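Local coordinates for protein putative 4-Hydroxy-2-oxoglutarate aldolase / 2-dehydro-3-deoxyphosphogluconate aldolase (Yersinia enterocolitica, PDB 3LM7) that is a putative aldolase of the KDGP aldolase family, built on a TIM-barrel-like fold and modelled here as a dimer with bound potassium, at residues 203-206 / 207-211; 241-244 / 245-249; 190-193 / 194-198; 218-221 / 222-225; 145-148 / 149-153. All blocks are in the same frame, centred on the assembly; numbering follows the deposited sequence.

Contact 1. Residues 203-206 / 207-211; sequences QIVQ and IALDA. With K (potassium ion), chain E.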
loop_
_atom_site.group_PDB
_atom_site.type_symbol
_atom_site.label_atom_id
_atom_site.label_comp_id
_atom_site.label_asym_id
_atom_site.label_seq_id
_atom_site.Cartn_x
_atom_site.Cartn_y
_atom_site.Cartn_z
ATOM N N GLN A 203 4.192 20.111 -1.134
ATOM C CA GLN A 203 3.525 20.094 0.142
ATOM C C GLN A 203 2.217 19.260 0.048
ATOM O O GLN A 203 1.940 18.458 0.910
ATOM C CB GLN A 203 3.223 21.527 0.582
ATOM C CG GLN A 203 2.499 21.550 1.950
ATOM C CD GLN A 203 2.128 22.985 2.364
ATOM O OE1 GLN A 203 2.513 23.939 1.694
ATOM N NE2 GLN A 203 1.311 23.124 3.405
ATOM N N ILE A 204 1.498 19.382 -1.049
ATOM C CA ILE A 204 0.250 18.671 -1.195
ATOM C C ILE A 204 0.442 17.146 -1.236
ATOM O O ILE A 204 -0.278 16.378 -0.555
ATOM C CB ILE A 204 -0.557 19.215 -2.466
ATOM C CG1 ILE A 204 -1.222 20.563 -2.104
ATOM C CG2 ILE A 204 -1.609 18.163 -2.893
ATOM C CD1 ILE A 204 -1.747 21.442 -3.325
ATOM N N VAL A 205 1.435 16.708 -2.003
ATOM C CA VAL A 205 1.788 15.298 -2.001
ATOM C C VAL A 205 2.391 14.835 -0.668
ATOM O O VAL A 205 2.038 13.751 -0.193
ATOM C CB VAL A 205 2.725 14.934 -3.198
ATOM C CG1 VAL A 205 3.097 13.399 -3.145
ATOM C CG2 VAL A 205 2.022 15.314 -4.560
ATOM N N GLN A 206 3.215 15.659 -0.029
ATOM C CA GLN A 206 3.844 15.225 1.193
ATOM C C GLN A 206 2.745 14.975 2.245
ATOM O O GLN A 206 2.867 14.090 3.080
ATOM C CB GLN A 206 4.756 16.336 1.719
ATOM C CG GLN A 206 5.671 15.908 2.882
ATOM C CD GLN A 206 6.719 14.883 2.478
ATOM O OE1 GLN A 206 7.597 15.177 1.655
ATOM N NE2 GLN A 206 6.638 13.689 3.056
ATOM N N ILE A 207 1.716 15.829 2.271
ATOM C CA ILE A 207 0.637 15.600 3.251
ATOM C C ILE A 207 0.052 14.208 3.121
ATOM O O ILE A 207 -0.183 13.515 4.119
ATOM C CB ILE A 207 -0.469 16.668 3.034
ATOM C CG1 ILE A 207 -0.015 17.962 3.687
ATOM C CG2 ILE A 207 -1.854 16.195 3.606
ATOM C CD1 ILE A 207 -0.888 19.163 3.220
ATOM N N ALA A 208 -0.185 13.778 1.880
ATOM C CA ALA A 208 -0.745 12.422 1.639
ATOM C C ALA A 208 0.265 11.343 2.051
ATOM O O ALA A 208 -0.136 10.312 2.652
ATOM C CB ALA A 208 -1.150 12.203 0.100
ATOM N N LEU A 209 1.550 11.538 1.712
ATOM C CA LEU A 209 2.547 10.546 2.098
ATOM C C LEU A 209 2.703 10.474 3.618
ATOM O O LEU A 209 2.812 9.377 4.160
ATOM C CB LEU A 209 3.920 10.871 1.470
ATOM C CG LEU A 209 3.969 10.901 -0.057
ATOM C CD1 LEU A 209 5.405 11.372 -0.558
ATOM C CD2 LEU A 209 3.633 9.475 -0.651
ATOM N N ASP A 210 2.689 11.624 4.312
ATOM C CA ASP A 210 2.865 11.614 5.786
ATOM C C ASP A 210 1.665 10.958 6.489
ATOM O O ASP A 210 1.874 10.317 7.506
ATOM C CB ASP A 210 3.018 13.029 6.361
ATOM C CG ASP A 210 4.383 13.675 6.017
ATOM O OD1 ASP A 210 5.293 12.997 5.482
ATOM O OD2 ASP A 210 4.509 14.880 6.271
ATOM N N ALA A 211 0.453 11.114 5.918
ATOM C CA ALA A 211 -0.753 10.386 6.390
ATOM C C ALA A 211 -0.651 8.865 6.203
ATOM O O ALA A 211 -1.205 8.078 7.026
ATOM C CB ALA A 211 -2.032 10.946 5.685
HETATM K K K E . -1.620 8.163 9.645
HETATM O O HOH W 1 1.260 8.808 9.813
HETATM O O HOH W 2 -4.382 7.180 9.283
HETATM O O HOH W 3 -2.486 8.304 12.572
HETATM O O HOH W 4 -0.985 10.878 10.042
#

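Contact 2. Residues 241-244 / 245-249; sequences LDIV and KKIVQ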
loop_
_atom_site.group_PDB
_atom_site.type_symbol
_atom_site.label_atom_id
_atom_site.label_comp_id
_atom_site.label_asym_id
_atom_site.label_seq_id
_atom_site.Cartn_x
_atom_site.Cartn_y
_atom_site.Cartn_z
ATOM N N LEU A 241 8.310 15.294 -11.654
ATOM C CA LEU A 241 9.050 14.051 -11.418
ATOM C C LEU A 241 10.183 14.213 -10.376
ATOM O O LEU A 241 10.310 13.401 -9.430
ATOM C CB LEU A 241 9.629 13.513 -12.740
ATOM C CG LEU A 241 10.224 12.100 -12.618
ATOM C CD1 LEU A 241 9.217 11.018 -12.071
ATOM C CD2 LEU A 241 10.889 11.683 -13.973
ATOM N N ASP A 242 11.060 15.221 -10.573
ATOM C CA ASP A 242 12.150 15.423 -9.646
ATOM C C ASP A 242 11.651 15.605 -8.192
ATOM O O ASP A 242 12.282 15.095 -7.257
ATOM C CB ASP A 242 13.002 16.643 -10.047
ATOM C CG ASP A 242 13.825 16.408 -11.301
ATOM O OD1 ASP A 242 13.966 15.256 -11.694
ATOM O OD2 ASP A 242 14.283 17.403 -11.919
ATOM N N ILE A 243 10.553 16.339 -7.976
ATOM C CA ILE A 243 9.994 16.438 -6.604
ATOM C C ILE A 243 9.551 15.045 -6.099
ATOM O O ILE A 243 9.827 14.621 -4.942
ATOM C CB ILE A 243 8.770 17.423 -6.577
ATOM C CG1 ILE A 243 9.271 18.853 -6.865
ATOM C CG2 ILE A 243 8.032 17.371 -5.209
ATOM C CD1 ILE A 243 8.135 19.852 -7.157
ATOM N N VAL A 244 8.868 14.308 -6.975
ATOM C CA VAL A 244 8.409 12.968 -6.595
ATOM C C VAL A 244 9.637 12.116 -6.148
ATOM O O VAL A 244 9.640 11.494 -5.059
ATOM C CB VAL A 244 7.670 12.296 -7.747
ATOM C CG1 VAL A 244 7.407 10.808 -7.411
ATOM C CG2 VAL A 244 6.283 13.095 -8.060
ATOM N N LYS A 245 10.710 12.132 -6.957
ATOM C CA LYS A 245 11.884 11.331 -6.590
ATOM C C LYS A 245 12.514 11.784 -5.286
ATOM O O LYS A 245 13.126 10.978 -4.538
ATOM C CB LYS A 245 12.960 11.420 -7.702
ATOM C CG LYS A 245 12.559 10.667 -8.922
ATOM C CD LYS A 245 13.642 10.830 -10.014
ATOM C CE LYS A 245 13.255 9.977 -11.210
ATOM N NZ LYS A 245 14.407 9.929 -12.182
ATOM N N LYS A 246 12.380 13.079 -4.997
ATOM C CA LYS A 246 12.930 13.634 -3.742
ATOM C C LYS A 246 12.134 13.116 -2.570
ATOM O O LYS A 246 12.714 12.737 -1.525
ATOM C CB LYS A 246 12.904 15.205 -3.742
ATOM C CG LYS A 246 13.604 15.820 -2.517
ATOM C CD LYS A 246 13.667 17.365 -2.546
ATOM C CE LYS A 246 12.263 17.955 -2.529
ATOM N NZ LYS A 246 12.273 19.453 -2.505
ATOM N N ILE A 247 10.810 13.129 -2.697
ATOM C CA ILE A 247 10.002 12.889 -1.485
ATOM C C ILE A 247 9.539 11.450 -1.305
ATOM O O ILE A 247 9.169 11.036 -0.173
ATOM C CB ILE A 247 8.793 13.895 -1.362
ATOM C CG1 ILE A 247 7.794 13.636 -2.481
ATOM C CG2 ILE A 247 9.302 15.375 -1.363
ATOM C CD1 ILE A 247 6.591 14.584 -2.405
ATOM N N VAL A 248 9.500 10.691 -2.404
ATOM C CA VAL A 248 9.132 9.260 -2.323
ATOM C C VAL A 248 10.413 8.432 -2.138
ATOM O O VAL A 248 11.133 8.157 -3.091
ATOM C CB VAL A 248 8.332 8.798 -3.546
ATOM C CG1 VAL A 248 7.981 7.306 -3.425
ATOM C CG2 VAL A 248 7.063 9.676 -3.681
ATOM N N GLN A 249 10.669 8.018 -0.906
ATOM C CA GLN A 249 11.986 7.560 -0.539
ATOM C C GLN A 249 11.998 6.239 0.243
ATOM O O GLN A 249 11.166 6.062 1.154
ATOM C CB GLN A 249 12.624 8.636 0.346
ATOM C CG GLN A 249 13.400 9.697 -0.341
ATOM C CD GLN A 249 14.122 10.576 0.701
ATOM O OE1 GLN A 249 13.512 11.041 1.701
ATOM N NE2 GLN A 249 15.435 10.780 0.492
ATOM O OXT GLN A 249 12.922 5.374 0.054
HETATM O O HOH W 5 14.069 13.210 -12.955
#

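Contact 3. Residues 190-193 / 194-198; sequences LEPT and GGIDL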
loop_
_atom_site.group_PDB
_atom_site.type_symbol
_atom_site.label_atom_id
_atom_site.label_comp_id
_atom_site.label_asym_id
_atom_site.label_seq_id
_atom_site.Cartn_x
_atom_site.Cartn_y
_atom_site.Cartn_z
ATOM N N LEU A 190 -5.820 8.196 -3.124
ATOM C CA LEU A 190 -6.240 9.587 -3.122
ATOM C C LEU A 190 -5.677 10.371 -4.310
ATOM O O LEU A 190 -4.468 10.243 -4.637
ATOM C CB LEU A 190 -5.726 10.238 -1.812
ATOM C CG LEU A 190 -6.110 11.717 -1.499
ATOM C CD1 LEU A 190 -7.629 11.972 -1.636
ATOM C CD2 LEU A 190 -5.657 12.058 -0.035
ATOM N N GLU A 191 -6.536 11.210 -4.926
ATOM C CA GLU A 191 -6.147 11.980 -6.092
ATOM C C GLU A 191 -6.466 13.445 -5.845
ATOM O O GLU A 191 -7.576 13.922 -6.184
ATOM C CB GLU A 191 -6.890 11.445 -7.347
ATOM C CG GLU A 191 -6.839 9.898 -7.450
ATOM C CD GLU A 191 -7.201 9.382 -8.814
ATOM O OE1 GLU A 191 -7.281 10.202 -9.765
ATOM O OE2 GLU A 191 -7.272 8.157 -8.971
ATOM N N PRO A 192 -5.532 14.184 -5.209
ATOM C CA PRO A 192 -5.815 15.612 -4.996
ATOM C C PRO A 192 -5.860 16.368 -6.315
ATOM O O PRO A 192 -5.014 16.130 -7.206
ATOM C CB PRO A 192 -4.621 16.107 -4.157
ATOM C CG PRO A 192 -3.530 15.107 -4.439
ATOM C CD PRO A 192 -4.197 13.786 -4.710
ATOM N N THR A 193 -6.851 17.246 -6.480
ATOM C CA THR A 193 -7.053 17.864 -7.813
ATOM C C THR A 193 -7.597 19.275 -7.567
ATOM O O THR A 193 -8.550 19.458 -6.758
ATOM C CB THR A 193 -8.140 17.148 -8.661
ATOM O OG1 THR A 193 -7.869 15.746 -8.798
ATOM C CG2 THR A 193 -8.270 17.718 -10.067
ATOM N N GLY A 194 -7.053 20.243 -8.327
ATOM C CA GLY A 194 -7.598 21.594 -8.363
ATOM C C GLY A 194 -6.645 22.596 -7.774
ATOM O O GLY A 194 -6.424 22.616 -6.568
ATOM N N GLY A 195 -6.037 23.403 -8.630
ATOM C CA GLY A 195 -5.159 24.489 -8.147
ATOM C C GLY A 195 -3.752 24.051 -7.762
ATOM O O GLY A 195 -3.046 24.792 -7.066
ATOM N N ILE A 196 -3.324 22.861 -8.208
ATOM C CA ILE A 196 -1.984 22.355 -7.865
ATOM C C ILE A 196 -1.047 23.009 -8.876
ATOM O O ILE A 196 -1.372 23.123 -10.056
ATOM C CB ILE A 196 -1.900 20.807 -7.925
ATOM C CG1 ILE A 196 -2.826 20.192 -6.773
ATOM C CG2 ILE A 196 -0.465 20.355 -7.784
ATOM C CD1 ILE A 196 -2.785 18.606 -6.720
ATOM N N ASP A 197 0.073 23.514 -8.391
ATOM C CA ASP A 197 1.054 24.091 -9.307
ATOM C C ASP A 197 2.426 23.619 -8.879
ATOM O O ASP A 197 2.535 22.837 -7.959
ATOM C CB ASP A 197 0.935 25.642 -9.402
ATOM C CG ASP A 197 1.157 26.332 -8.076
ATOM O OD1 ASP A 197 1.887 25.805 -7.231
ATOM O OD2 ASP A 197 0.547 27.385 -7.890
ATOM N N LEU A 198 3.496 24.121 -9.520
ATOM C CA LEU A 198 4.818 23.599 -9.180
ATOM C C LEU A 198 5.284 24.015 -7.797
ATOM O O LEU A 198 6.190 23.380 -7.250
ATOM C CB LEU A 198 5.855 24.095 -10.241
ATOM C CG LEU A 198 5.577 23.619 -11.671
ATOM C CD1 LEU A 198 6.588 24.228 -12.665
ATOM C CD2 LEU A 198 5.626 22.048 -11.731
#

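Contact 4. Residues 218-221 / 222-225; sequences PHIY and SSII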
loop_
_atom_site.group_PDB
_atom_site.type_symbol
_atom_site.label_atom_id
_atom_site.label_comp_id
_atom_site.label_asym_id
_atom_site.label_seq_id
_atom_site.Cartn_x
_atom_site.Cartn_y
_atom_site.Cartn_z
ATOM N N PRO A 218 -1.700 12.708 -7.997
ATOM C CA PRO A 218 -2.057 14.137 -8.003
ATOM C C PRO A 218 -2.354 14.574 -9.423
ATOM O O PRO A 218 -1.705 14.065 -10.350
ATOM C CB PRO A 218 -0.780 14.827 -7.502
ATOM C CG PRO A 218 0.322 13.924 -7.866
ATOM C CD PRO A 218 -0.267 12.480 -7.700
ATOM N N HIS A 219 -3.287 15.513 -9.599
ATOM C CA HIS A 219 -3.615 15.994 -10.925
ATOM C C HIS A 219 -3.066 17.391 -11.072
ATOM O O HIS A 219 -3.265 18.187 -10.177
ATOM C CB HIS A 219 -5.146 16.039 -11.097
ATOM C CG HIS A 219 -5.761 14.681 -11.134
ATOM N ND1 HIS A 219 -6.552 14.267 -12.180
ATOM C CD2 HIS A 219 -5.679 13.634 -10.273
ATOM C CE1 HIS A 219 -6.964 13.026 -11.948
ATOM N NE2 HIS A 219 -6.472 12.625 -10.790
ATOM N N ILE A 220 -2.386 17.667 -12.193
ATOM C CA ILE A 220 -1.789 18.992 -12.419
ATOM C C ILE A 220 -2.126 19.464 -13.826
ATOM O O ILE A 220 -1.722 18.867 -14.788
ATOM C CB ILE A 220 -0.238 19.002 -12.224
ATOM C CG1 ILE A 220 0.198 18.148 -11.005
ATOM C CG2 ILE A 220 0.232 20.466 -12.094
ATOM C CD1 ILE A 220 0.342 16.619 -11.315
ATOM N N TYR A 221 -2.932 20.501 -13.913
ATOM C CA TYR A 221 -3.610 20.863 -15.145
ATOM C C TYR A 221 -3.133 22.272 -15.555
ATOM O O TYR A 221 -1.973 22.431 -15.880
ATOM C CB TYR A 221 -5.124 20.817 -14.954
ATOM C CG TYR A 221 -5.699 19.419 -14.708
ATOM C CD1 TYR A 221 -5.059 18.258 -15.169
ATOM C CD2 TYR A 221 -6.900 19.273 -14.071
ATOM C CE1 TYR A 221 -5.601 16.946 -14.924
ATOM C CE2 TYR A 221 -7.486 17.984 -13.879
ATOM C CZ TYR A 221 -6.823 16.850 -14.310
ATOM O OH TYR A 221 -7.434 15.621 -14.127
ATOM N N SER A 222 -3.991 23.293 -15.484
ATOM C CA SER A 222 -3.680 24.519 -16.240
ATOM C C SER A 222 -2.372 25.212 -15.802
ATOM O O SER A 222 -1.793 25.935 -16.593
ATOM C CB SER A 222 -4.860 25.513 -16.178
ATOM O OG SER A 222 -5.016 25.945 -14.843
ATOM N N SER A 223 -1.923 25.025 -14.547
ATOM C CA SER A 223 -0.733 25.673 -14.079
ATOM C C SER A 223 0.534 25.197 -14.867
ATOM O O SER A 223 1.570 25.845 -14.844
ATOM C CB SER A 223 -0.544 25.349 -12.597
ATOM O OG SER A 223 -0.338 23.962 -12.492
ATOM N N ILE A 224 0.439 24.049 -15.528
ATOM C CA ILE A 224 1.571 23.526 -16.362
ATOM C C ILE A 224 1.273 23.432 -17.836
ATOM O O ILE A 224 1.982 22.735 -18.585
ATOM C CB ILE A 224 2.117 22.168 -15.820
ATOM C CG1 ILE A 224 1.062 21.061 -15.855
ATOM C CG2 ILE A 224 2.727 22.354 -14.382
ATOM C CD1 ILE A 224 1.585 19.709 -15.584
ATOM N N ILE A 225 0.207 24.087 -18.249
ATOM C CA ILE A 225 -0.220 24.019 -19.633
ATOM C C ILE A 225 0.090 25.378 -20.289
ATOM O O ILE A 225 -0.287 26.428 -19.744
ATOM C CB ILE A 225 -1.717 23.755 -19.694
ATOM C CG1 ILE A 225 -2.008 22.298 -19.331
ATOM C CG2 ILE A 225 -2.298 24.074 -21.105
ATOM C CD1 ILE A 225 -3.471 21.945 -19.207
#

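Contact 5. Residues 145-148 / 149-153; sequences VPVT and TAIAM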
loop_
_atom_site.group_PDB
_atom_site.type_symbol
_atom_site.label_atom_id
_atom_site.label_comp_id
_atom_site.label_asym_id
_atom_site.label_seq_id
_atom_site.Cartn_x
_atom_site.Cartn_y
_atom_site.Cartn_z
ATOM N N VAL A 145 -21.697 13.903 3.843
ATOM C CA VAL A 145 -21.612 12.663 4.612
ATOM C C VAL A 145 -20.231 12.573 5.211
ATOM O O VAL A 145 -19.314 13.286 4.827
ATOM C CB VAL A 145 -21.927 11.394 3.755
ATOM C CG1 VAL A 145 -23.223 11.546 2.955
ATOM C CG2 VAL A 145 -20.701 11.058 2.777
ATOM N N PRO A 146 -20.077 11.688 6.179
ATOM C CA PRO A 146 -18.764 11.562 6.800
ATOM C C PRO A 146 -17.761 11.011 5.802
ATOM O O PRO A 146 -18.108 10.186 4.965
ATOM C CB PRO A 146 -19.011 10.546 7.948
ATOM C CG PRO A 146 -20.550 10.714 8.265
ATOM C CD PRO A 146 -21.186 11.055 6.929
ATOM N N VAL A 147 -16.515 11.463 5.900
ATOM C CA VAL A 147 -15.455 10.958 5.003
ATOM C C VAL A 147 -15.391 9.423 5.006
ATOM O O VAL A 147 -15.337 8.812 3.897
ATOM C CB VAL A 147 -14.061 11.613 5.320
ATOM C CG1 VAL A 147 -12.908 10.929 4.531
ATOM C CG2 VAL A 147 -14.168 13.173 5.038
ATOM N N THR A 148 -15.347 8.808 6.201
ATOM C CA THR A 148 -15.213 7.358 6.276
ATOM C C THR A 148 -16.386 6.663 5.568
ATOM O O THR A 148 -16.241 5.587 4.853
ATOM C CB THR A 148 -15.138 6.889 7.737
ATOM O OG1 THR A 148 -16.215 7.517 8.522
ATOM C CG2 THR A 148 -13.719 7.252 8.274
ATOM N N THR A 149 -17.556 7.240 5.768
ATOM C CA THR A 149 -18.754 6.663 5.087
ATOM C C THR A 149 -18.640 6.831 3.576
ATOM O O THR A 149 -18.950 5.879 2.858
ATOM C CB THR A 149 -20.035 7.327 5.615
ATOM O OG1 THR A 149 -20.005 7.253 7.067
ATOM C CG2 THR A 149 -21.312 6.557 5.056
ATOM N N ALA A 150 -18.184 7.995 3.063
ATOM C CA ALA A 150 -18.023 8.165 1.589
ATOM C C ALA A 150 -17.012 7.193 1.048
ATOM O O ALA A 150 -17.242 6.606 -0.006
ATOM C CB ALA A 150 -17.591 9.642 1.211
ATOM N N ILE A 151 -15.912 6.969 1.782
ATOM C CA ILE A 151 -14.921 5.969 1.322
ATOM C C ILE A 151 -15.551 4.573 1.246
ATOM O O ILE A 151 -15.393 3.814 0.251
ATOM C CB ILE A 151 -13.689 5.928 2.270
ATOM C CG1 ILE A 151 -12.814 7.199 1.986
ATOM C CG2 ILE A 151 -12.877 4.703 1.998
ATOM C CD1 ILE A 151 -11.780 7.464 3.123
ATOM N N ALA A 152 -16.289 4.214 2.302
ATOM C CA ALA A 152 -16.893 2.875 2.289
ATOM C C ALA A 152 -17.889 2.737 1.107
ATOM O O ALA A 152 -18.021 1.664 0.501
ATOM C CB ALA A 152 -17.622 2.595 3.651
HETATM N N MSE A 153 -18.656 3.799 0.837
HETATM C CA MSE A 153 -19.604 3.744 -0.334
HETATM C C MSE A 153 -18.829 3.605 -1.660
HETATM O O MSE A 153 -19.233 2.806 -2.541
HETATM C CB MSE A 153 -20.521 4.996 -0.375
HETATM C CG MSE A 153 -21.426 5.011 0.818
HETATM SE SE MSE A 153 -22.482 6.659 0.940
HETATM C CE MSE A 153 -23.742 6.265 -0.481
#

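Contact 1. Residues 203-206 / 207-211
V205 and L209 pack one turn apart along helix 201-211, an outer helix of the TIM-barrel-like fold. This is the tight side: the two side chains run in step down the same face of the helix, V205 CG1 standing 4.0 Å from L209 CD1. Both also touch I247, so helix 234-247 covers the pair. I207 folds back along its own helix, CG1 lying beside the backbone N (chi1 -79°) and 3.4 Å from Q203 O, the carbonyl that accepts its N-H. Its side chain meets I173 and Y176 of helix 173-185. The opposite character belongs to Q206 and D210. Q206 bends at its second torsion (chi2 67°), which turns the amide down the helix toward the next turn. NE2 donates to D210 OD1 at 2.9 Å, approaching from above the carboxylate plane, with the amide and carboxylate planes 37° apart; D210 lies exposed at this end. The helix then stops at a metal: A211 O binds the potassium ion at 2.6 Å, A211 O of the second subunit binds the same ion, and four waters join them. One of these waters also donates to D210 O, 2.8 Å away.

Contact 2. Residues 241-244 / 245-249
L241 and K245 cross at an angle, the lysine passing the branched end of the leucine. K245 CE lies 4.0 Å from L241 CG and equally near CD2: the chain, extended beyond CG, brings this one carbon against the leucine, while the ammonium group goes on to a salt bridge with E35. D242, next along the helix, has its carboxylate OD2 in a salt bridge with K238.

V244 and V248 are arranged differently: they are aligned rather than crossed, V244 CG1 being 3.9 Å from V248 CG2. V244 lies in the last turn of helix 234-247, the C-terminal helix of this TIM-barrel-like chain, and V248 follows directly after it. That turn is held by V248 N, which donates to V244 O at 2.8 Å although V248 itself has already left helical backbone angles. I247 N donates to I243 O and makes a second, weak bond to V244 O.

On the side turned to helix 201-211, I243 CG2 comes within 4.2 Å of I247 CD1. I247 holds CG1 between its backbone N and carbonyl carbon (chi1 67°), which brings that atom to 3.3 Å from I243 O. I243 touches F201 and E202, and I247 touches E202 and Q206. K246 leads away from the turn, and its NZ forms a salt bridge with E202.

Contact 3. Residues 190-193 / 194-198
I196 lays its CD1 methyl over the carbonyl of P192, 3.4 Å from P192 O and 3.8 Å from P192 C, and reaches the pyrrolidine ring at P192 CB, 4.0 Å away. CG1 of I196 lies beside its own backbone N (chi1 -66°) and the chain beyond it is extended, which carries the terminal methyl back across the turn to the end of the strand. The methyl thus covers a carbonyl as well as a ring carbon; I196 also packs against F201 and I204 of the helix that follows, and P192 against I204 and Y176.

T193 marks the point where the chain leaves the strand, its side chain touching F165, K163 and H219. G194 has phi 114°, a backbone shape that suits a residue without a side chain, and G195 also has positive phi; the two glycines bend the chain away from the strand direction.

This is the loop after strand 189-192, the last strand of the seven-stranded parallel sheet, leading into helix 201-211 as a beta-alpha connection of the TIM-barrel-like fold. Within the strand, the buried carboxylate of E191 is held by several polar partners: OE2 bonds S161, and OE1 bonds N117 and H94 among others, which keeps the group in place and satisfies its oxygens. Further along the loop, the side-chain OD1 of D197 takes the N-H of D199, while the side-chain amide of N200 bonds both G195 O and D197 N.

Contact 4. Residues 218-221 / 222-225
A single 3-10 turn at residues 222-223 closes this loop, which lies between helix 201-211 and the short strand 225-226. I224 N donates to Y221 O at 2.9 Å with an N-H...O angle of 164°, the donor tilted 25° from the carbonyl plane. The same oxygen is crowded by carbon on the next residues: I224 CG1 is 3.3 Å from it and I225 CG1 3.5 Å.

I220 and I224 meet across the turn with their side chains at a slant to each other. I224 turns CG1 into the position between its backbone N and carbonyl carbon (chi1 62°), which swings CD1 back toward the preceding limb, 3.8 Å from I220 CG2 and 3.5 Å from I220 O. I220 CG2 also touches S223 OG at 3.6 Å, but the hydroxyl has its polar partner elsewhere, in I196 O. Around this apolar pair stand V19 of strand 17-20 and L240 of helix 234-247, both touched by I220 and by I224.

The other face of the first limb is polar. H219 ND1 and Y221 OH are hydrogen-bonded at 2.5 Å, a short bond in which either could donate, and CZ of the tyrosine lies in the plane of the imidazole at its edge. H219 NE2 bonds E191 OE1 in turn, so the ring is gripped at both nitrogens and its rotation is fixed. Backbone bonds of H219 to P192 and of P218 and I220 to N18 place the first limb between strands 189-192 and 17-20, the last and first of the parallel sheet, as expected of the segment that closes a TIM-type barrel.

Contact 5. Residues 145-148 / 149-153
V145 meets A150 across the start of helix 147-156, V145 CG2 lying 3.8 Å from A150 CB. CG1 of the valine is turned anti to the carbonyl carbon (chi1 -50°), which puts CG2 between backbone N and carbonyl carbon, facing the helix. On the exposed side P146 and T149 sit flank to flank, with T149 OG1 3.6 Å from P146 CB. On the buried flank, V147 and I151 cross, and V147 CG1 comes to 3.9 Å from I151 CD1.

Backbone bonds set these pairs. P146, at the N-cap position, accepts from A150 N through its carbonyl at 2.9 Å; V147 O takes I151 N and T148 O takes A152 N, each also at 2.9 Å.

Farther out, V129 of strand 128-130 packs on V145, V147 and A150, and I131 adds to V145 and A150. Helix 173-185 covers the buried flank, F178, V179 and A182 touching V147, and A182 reaching I151 as well. By backbone bonds, V145 joins V129 within the two-stranded antiparallel sheet 128-130 and 144-146, and V147 joins G127 at the helix start. The whole is a strand-to-helix junction, with proline as N-cap residue leading straight into the first helical turn.

Overall arrangement
Contacts 3 and 4 lie closest, their centres 7 Å apart, bridged by two probable side-chain hydrogen bonds, E191 OE1 with H219 NE2 and S223 OG with I196 O, each 2.8 Å. Contact 1 follows contact 3 along the chain and packs on it through I204, whose CD1 is 3.8 Å from I196 CG1. It also faces contact 2, V205 CG1 lying 3.8 Å from I247 CD1, and reaches contact 4 through V205 and P218. Contact 5 stands apart, its nearest atoms about 8 Å from contact 3 and about 20 Å from contact 2. The potassium ion, shared between the two subunits, belongs to contact 1; the I151 side chain of contact 5 is about 12 Å from a bound potassium ion.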